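Local atomic coordinates of actin depolymerization factor 2 (Plasmodium berghei, PDB entry 2XFA), a protein that binds actin and probably promotes the turnover of actin filaments in the malaria parasite. Residues Asp57-Arg62 and Asp78-Thr83; Arg22-His27 and Asp90-Ile95; Leu128-Asp133 and Glu138-Ala143. All blocks are in the same frame, centred on the assembly; numbering follows the deposited sequence.

Interaction 1 of 3, residues Asp57-Arg62 and Asp78-Thr83; sequences DNIIMR and DMPIPT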
loop_
_atom_site.group_PDB
_atom_site.type_symbol
_atom_site.label_atom_id
_atom_site.label_comp_id
_atom_site.label_asym_id
_atom_site.label_seq_id
_atom_site.Cartn_x
_atom_site.Cartn_y
_atom_site.Cartn_z
ATOM N N ASP A 57 -13.229 -2.644 6.265
ATOM C CA ASP A 57 -12.908 -4.003 6.627
ATOM C C ASP A 57 -12.860 -4.878 5.394
ATOM O O ASP A 57 -11.962 -5.700 5.259
ATOM C CB ASP A 57 -13.936 -4.471 7.620
ATOM C CG ASP A 57 -14.242 -3.391 8.637
ATOM O OD1 ASP A 57 -13.517 -3.323 9.652
ATOM O OD2 ASP A 57 -15.162 -2.574 8.394
ATOM N N ASN A 58 -13.777 -4.668 4.461
ATOM C CA ASN A 58 -13.701 -5.439 3.232
ATOM C C ASN A 58 -12.494 -5.061 2.395
ATOM O O ASN A 58 -11.897 -5.909 1.739
ATOM C CB ASN A 58 -14.979 -5.332 2.407
ATOM C CG ASN A 58 -15.400 -6.670 1.823
ATOM O OD1 ASN A 58 -14.965 -7.057 0.736
ATOM N ND2 ASN A 58 -16.238 -7.396 2.558
ATOM N N ILE A 59 -12.103 -3.796 2.399
ATOM C CA ILE A 59 -10.974 -3.461 1.554
ATOM C C ILE A 59 -9.670 -4.033 2.144
ATOM O O ILE A 59 -8.839 -4.563 1.420
ATOM C CB ILE A 59 -10.929 -1.951 1.203
ATOM C CG1 ILE A 59 -9.740 -1.645 0.308
ATOM C CG2 ILE A 59 -10.847 -1.104 2.446
ATOM C CD1 ILE A 59 -8.538 -1.296 1.077
ATOM N N ILE A 60 -9.519 -3.920 3.459
ATOM C CA ILE A 60 -8.403 -4.484 4.206
ATOM C C ILE A 60 -8.331 -6.013 3.995
ATOM O O ILE A 60 -7.250 -6.565 3.784
ATOM C CB ILE A 60 -8.554 -4.177 5.712
ATOM C CG1 ILE A 60 -8.382 -2.673 5.982
ATOM C CG2 ILE A 60 -7.574 -4.991 6.544
ATOM C CD1 ILE A 60 -8.927 -2.248 7.346
ATOM N N MET A 61 -9.486 -6.673 3.995
ATOM C CA MET A 61 -9.530 -8.115 3.726
ATOM C C MET A 61 -9.019 -8.440 2.325
ATOM O O MET A 61 -8.207 -9.361 2.138
ATOM C CB MET A 61 -10.941 -8.652 3.935
ATOM C CG MET A 61 -11.098 -10.124 3.661
ATOM S SD MET A 61 -12.845 -10.557 3.602
ATOM C CE MET A 61 -13.412 -9.483 2.285
ATOM N N ARG A 62 -9.481 -7.676 1.338
ATOM C CA ARG A 62 -9.051 -7.888 -0.043
ATOM C C ARG A 62 -7.552 -7.653 -0.224
ATOM O O ARG A 62 -6.877 -8.390 -0.929
ATOM C CB ARG A 62 -9.825 -6.961 -0.973
ATOM C CG ARG A 62 -11.330 -7.180 -0.938
ATOM C CD ARG A 62 -11.769 -8.145 -1.998
ATOM N NE ARG A 62 -11.997 -7.474 -3.272
ATOM C CZ ARG A 62 -13.200 -7.189 -3.761
ATOM N NH1 ARG A 62 -14.301 -7.512 -3.085
ATOM N NH2 ARG A 62 -13.304 -6.580 -4.932
ATOM N N ASP A 78 -7.199 3.730 -1.175
ATOM C CA ASP A 78 -8.148 4.818 -0.916
ATOM C C ASP A 78 -9.159 4.342 0.126
ATOM O O ASP A 78 -10.135 3.677 -0.210
ATOM C CB ASP A 78 -8.857 5.180 -2.211
ATOM C CG ASP A 78 -9.299 6.630 -2.256
ATOM O OD1 ASP A 78 -9.007 7.392 -1.303
ATOM O OD2 ASP A 78 -9.938 7.007 -3.263
ATOM N N MET A 79 -8.900 4.651 1.392
ATOM C CA MET A 79 -9.701 4.131 2.497
ATOM C C MET A 79 -10.927 4.987 2.781
ATOM O O MET A 79 -10.807 6.191 2.975
ATOM C CB MET A 79 -8.846 4.054 3.758
ATOM C CG MET A 79 -7.636 3.158 3.610
ATOM S SD MET A 79 -8.171 1.490 3.181
ATOM C CE MET A 79 -6.789 0.541 3.809
ATOM N N PRO A 80 -12.114 4.362 2.823
ATOM C CA PRO A 80 -13.359 5.078 3.124
ATOM C C PRO A 80 -13.475 5.331 4.616
ATOM O O PRO A 80 -13.841 4.422 5.360
ATOM C CB PRO A 80 -14.455 4.094 2.680
ATOM C CG PRO A 80 -13.738 2.927 2.017
ATOM C CD PRO A 80 -12.349 2.936 2.552
ATOM N N ILE A 81 -13.187 6.549 5.053
ATOM C CA ILE A 81 -13.123 6.813 6.481
ATOM C C ILE A 81 -14.017 7.961 6.964
ATOM O O ILE A 81 -13.841 9.122 6.583
ATOM C CB ILE A 81 -11.676 7.016 6.942
ATOM C CG1 ILE A 81 -10.935 5.684 6.901
ATOM C CG2 ILE A 81 -11.641 7.572 8.350
ATOM C CD1 ILE A 81 -9.500 5.804 7.296
ATOM N N PRO A 82 -14.984 7.627 7.823
ATOM C CA PRO A 82 -15.930 8.622 8.327
ATOM C C PRO A 82 -15.253 9.606 9.273
ATOM O O PRO A 82 -14.449 9.209 10.120
ATOM C CB PRO A 82 -16.957 7.772 9.080
ATOM C CG PRO A 82 -16.209 6.562 9.493
ATOM C CD PRO A 82 -15.229 6.289 8.391
ATOM N N THR A 83 -15.573 10.886 9.109
ATOM C CA THR A 83 -15.084 11.927 10.004
ATOM C C THR A 83 -15.525 11.622 11.433
ATOM O O THR A 83 -16.295 10.684 11.659
ATOM C CB THR A 83 -15.610 13.327 9.580
ATOM O OG1 THR A 83 -17.043 13.321 9.535
ATOM C CG2 THR A 83 -15.072 13.711 8.208
#
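The first two torsions of each chain bring Ile-59 and Met-79 together. In Ile-59, CG1 is anti to the backbone N, which puts CG2 in the crowded position between N and the carbonyl carbon; with chi2 turned to -90°, CD1 and CG2 both meet the thioether. In Met-79, CG stands anti to the carbonyl carbon, and a bend at chi2 (-59°) folds SD and CE toward the helix. The two side chains cross at about a right angle. SD lies 3.5 Å from Ile-59 CD1 and 3.8 Å from Ile-59 CG2, resting against both branches of one isoleucine. Farther out, Met-79 CE touches Ile-59 CD1 at 3.7 Å and is 4.2 Å from Ile-60 CG1, so the methyl ends against two successive helix residues. Over residues 57-62 and 78-81 the helix and strand axes come within 9.0 Å and run roughly antiparallel, at 155°. This is a helix-on-sheet layer of the ADF-homology fold, in which helices pack on both faces of a central mixed sheet. A methionine suits the strand position because its flexible, unbranched chain can bend to fit the stiffer, branched isoleucines of the helix. All the touching residues are buried, and the contact is wholly apolar. Pro-80 adds its ring at the side: its CD lies 4.3 Å from Ile-59 CG2, a looser contact than that of the sulfur. Tyr-93 of the neighbouring strand and Leu-56 of helix 56-65 also touch Met-79, while Ile-60 reaches on to Leu-141 of helix 137-146.

Interaction 2 of 3, residues Arg22-His27 and Asp90-Ile95; sequences RLKVKH and DRIYFI
Lys-24 and Ile-92 mark the closest backbone approach, their CA atoms 7.8 Å apart, and soon after Lys-24 the chain leaves helical geometry at His-27, whose phi is positive (49°). Ile-92 points toward the helix end and makes the contacts with both Leu-23 and Lys-24. Its CG1 is anti to the carbonyl carbon, and an extended chi2 (166°) carries CD1 outward to Lys-24 CG at 3.9 Å and to Lys-24 CB at 4.2 Å. The lysine crosses the isoleucine at about a right angle and offers its methylenes. Such a residue fits a partly exposed border, where the aliphatic part can pack while the ammonium group is carried farther along. Deeper in, the buried Leu-23 brings CD2 to 4.2 Å from Ile-92 CG1, so one branch of the isoleucine meets leucine at CG1 and lysine at its terminal CD1. Beyond the helix, the imidazole of His-27 has Lys-24 O 3.5 Å above one face, offset toward the rim. The ring also approaches the carboxylate of Asp-90, with 4.7 Å between His-27 NE2 and Asp-90 OD1; charge attraction is possible only if the imidazole is protonated, and the histidine is poorly ordered. This is peripheral packing of the ADF-homology fold, in which the C-terminal end of helix 14-24 lies against strand 89-97 on the sheet face that helix 104-118 also covers.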
loop_
_atom_site.group_PDB
_atom_site.type_symbol
_atom_site.label_atom_id
_atom_site.label_comp_id
_atom_site.label_asym_id
_atom_site.label_seq_id
_atom_site.Cartn_x
_atom_site.Cartn_y
_atom_site.Cartn_z
ATOM N N ARG A 22 -4.697 7.623 -11.494
ATOM C CA ARG A 22 -6.028 7.091 -11.773
ATOM C C ARG A 22 -6.806 6.804 -10.481
ATOM O O ARG A 22 -8.027 6.928 -10.453
ATOM C CB ARG A 22 -5.939 5.840 -12.662
ATOM C CG ARG A 22 -5.729 6.159 -14.140
ATOM C CD ARG A 22 -5.299 4.941 -14.949
ATOM N NE ARG A 22 -6.278 3.857 -14.925
ATOM C CZ ARG A 22 -7.424 3.871 -15.601
ATOM N NH1 ARG A 22 -7.739 4.923 -16.349
ATOM N NH2 ARG A 22 -8.259 2.842 -15.527
ATOM N N LEU A 23 -6.092 6.418 -9.421
ATOM C CA LEU A 23 -6.687 6.179 -8.098
ATOM C C LEU A 23 -7.077 7.476 -7.406
ATOM O O LEU A 23 -8.197 7.627 -6.917
ATOM C CB LEU A 23 -5.698 5.429 -7.193
ATOM C CG LEU A 23 -6.112 5.192 -5.737
ATOM C CD1 LEU A 23 -5.498 3.906 -5.175
ATOM C CD2 LEU A 23 -5.735 6.372 -4.869
ATOM N N LYS A 24 -6.115 8.388 -7.349
ATOM C CA LYS A 24 -6.254 9.677 -6.667
ATOM C C LYS A 24 -7.224 10.606 -7.376
ATOM O O LYS A 24 -8.149 11.139 -6.760
ATOM C CB LYS A 24 -4.876 10.331 -6.597
ATOM C CG LYS A 24 -4.777 11.650 -5.894
ATOM C CD LYS A 24 -3.320 12.059 -5.909
ATOM C CE LYS A 24 -3.141 13.523 -5.642
ATOM N NZ LYS A 24 -3.788 13.862 -4.352
ATOM N N VAL A 25 -7.020 10.785 -8.678
ATOM C CA VAL A 25 -7.795 11.751 -9.452
ATOM C C VAL A 25 -9.043 11.190 -10.122
ATOM O O VAL A 25 -10.115 11.782 -10.030
ATOM C CB VAL A 25 -6.927 12.446 -10.515
ATOM C CG1 VAL A 25 -7.785 12.920 -11.679
ATOM C CG2 VAL A 25 -6.179 13.608 -9.887
ATOM N N LYS A 26 -8.898 10.056 -10.800
ATOM C CA LYS A 26 -10.005 9.471 -11.557
ATOM C C LYS A 26 -10.755 8.385 -10.784
ATOM O O LYS A 26 -11.718 7.815 -11.290
ATOM C CB LYS A 26 -9.514 8.916 -12.900
ATOM C CG LYS A 26 -8.906 9.962 -13.830
ATOM C CD LYS A 26 -9.591 9.976 -15.197
ATOM C CE LYS A 26 -11.039 10.441 -15.096
ATOM N NZ LYS A 26 -11.724 10.460 -16.418
ATOM N N HIS A 27 -10.302 8.095 -9.568
ATOM C CA HIS A 27 -10.995 7.154 -8.692
ATOM C C HIS A 27 -11.355 5.837 -9.370
ATOM O O HIS A 27 -12.354 5.210 -9.021
ATOM C CB HIS A 27 -12.260 7.795 -8.113
ATOM C CG HIS A 27 -11.983 8.920 -7.167
ATOM N ND1 HIS A 27 -11.966 10.240 -7.564
ATOM C CD2 HIS A 27 -11.694 8.922 -5.844
ATOM C CE1 HIS A 27 -11.686 11.007 -6.526
ATOM N NE2 HIS A 27 -11.517 10.232 -5.470
ATOM N N ASP A 90 -12.808 9.833 1.764
ATOM C CA ASP A 90 -11.747 8.958 1.262
ATOM C C ASP A 90 -10.360 9.507 1.576
ATOM O O ASP A 90 -10.037 10.642 1.199
ATOM C CB ASP A 90 -11.869 8.793 -0.251
ATOM C CG ASP A 90 -13.090 7.991 -0.657
ATOM O OD1 ASP A 90 -13.489 8.083 -1.842
ATOM O OD2 ASP A 90 -13.650 7.275 0.205
ATOM N N ARG A 91 -9.539 8.697 2.247
ATOM C CA ARG A 91 -8.163 9.084 2.611
ATOM C C ARG A 91 -7.169 8.139 1.950
ATOM O O ARG A 91 -7.384 6.926 1.917
ATOM C CB ARG A 91 -7.947 9.018 4.126
ATOM C CG ARG A 91 -8.807 9.982 4.973
ATOM C CD ARG A 91 -9.198 11.192 4.163
ATOM N NE ARG A 91 -9.474 12.365 4.993
ATOM C CZ ARG A 91 -9.897 13.532 4.515
ATOM N NH1 ARG A 91 -10.107 13.679 3.213
ATOM N NH2 ARG A 91 -10.117 14.548 5.337
ATOM N N ILE A 92 -6.065 8.674 1.453
ATOM C CA ILE A 92 -5.088 7.829 0.788
ATOM C C ILE A 92 -4.041 7.361 1.776
ATOM O O ILE A 92 -3.341 8.173 2.371
ATOM C CB ILE A 92 -4.410 8.542 -0.375
ATOM C CG1 ILE A 92 -5.435 8.882 -1.458
ATOM C CG2 ILE A 92 -3.331 7.644 -0.965
ATOM C CD1 ILE A 92 -4.901 9.879 -2.468
ATOM N N TYR A 93 -3.966 6.052 1.988
ATOM C CA TYR A 93 -2.955 5.487 2.879
ATOM C C TYR A 93 -1.868 4.851 2.035
ATOM O O TYR A 93 -2.156 4.244 1.018
ATOM C CB TYR A 93 -3.573 4.427 3.791
ATOM C CG TYR A 93 -4.305 5.033 4.955
ATOM C CD1 TYR A 93 -3.735 5.060 6.227
ATOM C CD2 TYR A 93 -5.536 5.647 4.775
ATOM C CE1 TYR A 93 -4.403 5.645 7.301
ATOM C CE2 TYR A 93 -6.208 6.241 5.838
ATOM C CZ TYR A 93 -5.644 6.234 7.096
ATOM O OH TYR A 93 -6.324 6.823 8.141
ATOM N N PHE A 94 -0.628 4.959 2.483
ATOM C CA PHE A 94 0.468 4.255 1.844
ATOM C C PHE A 94 0.962 3.241 2.876
ATOM O O PHE A 94 1.206 3.597 4.018
ATOM C CB PHE A 94 1.597 5.219 1.486
ATOM C CG PHE A 94 2.781 4.551 0.867
ATOM C CD1 PHE A 94 2.906 4.482 -0.510
ATOM C CD2 PHE A 94 3.757 3.968 1.657
ATOM C CE1 PHE A 94 4.007 3.864 -1.100
ATOM C CE2 PHE A 94 4.863 3.335 1.077
ATOM C CZ PHE A 94 4.988 3.283 -0.300
ATOM N N ILE A 95 1.077 1.976 2.489
ATOM C CA ILE A 95 1.420 0.952 3.464
ATOM C C ILE A 95 2.624 0.195 2.970
ATOM O O ILE A 95 2.652 -0.271 1.838
ATOM C CB ILE A 95 0.260 -0.039 3.649
ATOM C CG1 ILE A 95 -0.993 0.713 4.096
ATOM C CG2 ILE A 95 0.642 -1.175 4.620
ATOM C CD1 ILE A 95 -2.287 -0.050 3.779
#

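Interaction 3 of 3, residues Leu128-Asp133 and Glu138-Ala143; sequences LEITCD and EEELKA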
loop_
_atom_site.group_PDB
_atom_site.type_symbol
_atom_site.label_atom_id
_atom_site.label_comp_id
_atom_site.label_asym_id
_atom_site.label_seq_id
_atom_site.Cartn_x
_atom_site.Cartn_y
_atom_site.Cartn_z
ATOM N N LEU A 128 2.400 4.186 6.438
ATOM C CA LEU A 128 2.446 3.189 7.511
ATOM C C LEU A 128 3.457 2.102 7.207
ATOM O O LEU A 128 3.646 1.731 6.073
ATOM C CB LEU A 128 1.089 2.486 7.642
ATOM C CG LEU A 128 -0.163 3.336 7.839
ATOM C CD1 LEU A 128 -1.410 2.478 7.903
ATOM C CD2 LEU A 128 0.007 4.117 9.110
ATOM N N GLU A 129 4.080 1.570 8.239
ATOM C CA GLU A 129 4.890 0.387 8.084
ATOM C C GLU A 129 4.303 -0.685 8.993
ATOM O O GLU A 129 4.082 -0.437 10.195
ATOM C CB GLU A 129 6.350 0.670 8.440
ATOM C CG GLU A 129 7.289 -0.536 8.228
ATOM C CD GLU A 129 8.726 -0.240 8.662
ATOM O OE1 GLU A 129 9.297 0.779 8.205
ATOM O OE2 GLU A 129 9.284 -1.026 9.461
ATOM N N ILE A 130 4.033 -1.842 8.396
ATOM C CA ILE A 130 3.507 -3.014 9.094
ATOM C C ILE A 130 4.435 -4.220 8.893
ATOM O O ILE A 130 4.742 -4.624 7.778
ATOM C CB ILE A 130 2.107 -3.383 8.589
ATOM C CG1 ILE A 130 1.148 -2.210 8.786
ATOM C CG2 ILE A 130 1.582 -4.615 9.323
ATOM C CD1 ILE A 130 -0.285 -2.530 8.396
ATOM N N THR A 131 4.860 -4.807 10.001
ATOM C CA THR A 131 5.856 -5.857 9.966
ATOM C C THR A 131 5.388 -7.081 10.779
ATOM O O THR A 131 6.173 -7.971 11.094
ATOM C CB THR A 131 7.159 -5.313 10.561
ATOM O OG1 THR A 131 8.194 -6.297 10.452
ATOM C CG2 THR A 131 6.942 -4.914 12.023
ATOM N N CYS A 132 4.110 -7.117 11.131
ATOM C CA CYS A 132 3.592 -8.213 11.947
ATOM C C CYS A 132 3.518 -9.502 11.115
ATOM O O CYS A 132 4.029 -9.554 9.989
ATOM C CB CYS A 132 2.220 -7.851 12.531
ATOM S SG CYS A 132 0.991 -7.399 11.273
ATOM N N ASP A 133 2.929 -10.548 11.685
ATOM C CA ASP A 133 2.644 -11.762 10.913
ATOM C C ASP A 133 1.399 -11.519 10.065
ATOM O O ASP A 133 0.492 -10.769 10.469
ATOM C CB ASP A 133 2.413 -12.978 11.833
ATOM C CG ASP A 133 2.339 -14.294 11.041
ATOM O OD1 ASP A 133 1.226 -14.696 10.639
ATOM O OD2 ASP A 133 3.402 -14.894 10.784
ATOM N N GLU A 138 -4.655 -7.729 9.303
ATOM C CA GLU A 138 -5.984 -7.144 9.218
ATOM C C GLU A 138 -6.351 -6.409 10.494
ATOM O O GLU A 138 -6.880 -5.308 10.438
ATOM C CB GLU A 138 -6.995 -8.260 8.933
ATOM C CG GLU A 138 -8.351 -7.831 8.418
ATOM C CD GLU A 138 -9.255 -9.040 8.110
ATOM O OE1 GLU A 138 -9.129 -9.620 7.005
ATOM O OE2 GLU A 138 -10.083 -9.418 8.975
ATOM N N GLU A 139 -6.067 -7.005 11.646
ATOM C CA GLU A 139 -6.402 -6.351 12.911
ATOM C C GLU A 139 -5.483 -5.164 13.196
ATOM O O GLU A 139 -5.899 -4.141 13.720
ATOM C CB GLU A 139 -6.341 -7.349 14.070
ATOM C CG GLU A 139 -6.560 -6.685 15.421
ATOM C CD GLU A 139 -6.929 -7.664 16.535
ATOM O OE1 GLU A 139 -6.423 -8.813 16.524
ATOM O OE2 GLU A 139 -7.719 -7.265 17.432
ATOM N N GLU A 140 -4.220 -5.303 12.833
ATOM C CA GLU A 140 -3.260 -4.258 13.105
ATOM C C GLU A 140 -3.556 -3.025 12.248
ATOM O O GLU A 140 -3.594 -1.914 12.747
ATOM C CB GLU A 140 -1.835 -4.761 12.862
ATOM C CG GLU A 140 -0.826 -4.105 13.780
ATOM C CD GLU A 140 0.553 -4.740 13.724
ATOM O OE1 GLU A 140 0.871 -5.565 14.621
ATOM O OE2 GLU A 140 1.321 -4.391 12.796
ATOM N N LEU A 141 -3.764 -3.218 10.952
ATOM C CA LEU A 141 -4.048 -2.072 10.095
ATOM C C LEU A 141 -5.294 -1.342 10.589
ATOM O O LEU A 141 -5.314 -0.118 10.635
ATOM C CB LEU A 141 -4.265 -2.490 8.652
ATOM C CG LEU A 141 -3.728 -1.754 7.424
ATOM C CD1 LEU A 141 -4.654 -2.026 6.245
ATOM C CD2 LEU A 141 -3.475 -0.280 7.610
ATOM N N LYS A 142 -6.338 -2.097 10.931
ATOM C CA LYS A 142 -7.562 -1.482 11.447
ATOM C C LYS A 142 -7.276 -0.660 12.712
ATOM O O LYS A 142 -7.669 0.508 12.804
ATOM C CB LYS A 142 -8.659 -2.536 11.672
ATOM C CG LYS A 142 -10.026 -1.942 11.969
ATOM C CD LYS A 142 -11.119 -3.021 11.902
ATOM C CE LYS A 142 -12.454 -2.527 12.463
ATOM N NZ LYS A 142 -12.925 -1.261 11.816
ATOM N N ALA A 143 -6.548 -1.260 13.653
ATOM C CA ALA A 143 -6.188 -0.606 14.908
ATOM C C ALA A 143 -5.443 0.679 14.623
ATOM O O ALA A 143 -5.744 1.717 15.183
ATOM C CB ALA A 143 -5.328 -1.533 15.763
HETATM O O HOH W 1 3.807 -4.337 12.675
#
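Leu-128 and Ile-130 of strand 126-130 pack on Leu-141, where helix 137-146 folds back over the strand that precedes it: a strand-loop-helix unit of the ADF-homology fold. The axes of residues 128-130 and 138-143 lie 10.1 Å apart with 155° between their directions. Leu-141 has an off-rotamer first torsion (chi1 -139°), and its CD2 presses on Leu-128 CD1 at 3.5 Å, tighter than usual for two methyls, the side chains crossing at about a right angle. Ile-130 holds CG1 anti to the carbonyl carbon, and an extended chi2 sends CD1 across to Leu-141 CG at 3.7 Å. Branched aliphatic residues suit this buried layer, where Leu-141 also touches Ile-95. At the more open end, Glu-140, likewise off a standard rotamer at its first torsion, runs extended beyond CG and slides past Ile-130 in the opposite sense, setting OE2 3.5 Å from Ile-130 CG2. OE1 lies 3.4 Å from Cys-132 CB. The compact cysteine, with SG between its backbone N and carbonyl carbon (chi1 56°), keeps both CB and SG close to this carboxylate. A water accepts from Thr-131 N at 2.9 Å and donates to Glu-140 OE2 at 2.5 Å.

How the interactions relate
The three interactions dress one mixed sheet, and all belong to the one cofilin-type fold. Interaction 2 spans the longest separation in sequence, and interaction 1 falls between its two segments; interaction 3 follows near the C-terminus. Their centres are about 12 Å (1 and 2), 14 Å (1 and 3) and 19 Å (2 and 3) apart. Strands 73-81, 89-97 and 126-130 are consecutive in the sheet, so each interaction uses one of three neighbours. Helices 56-65 and 137-146 lie side by side on one face, joined by the Asp-57 to Lys-142 salt bridge, while helix 14-24 packs on the other, giving the layered core of the actin-binding module.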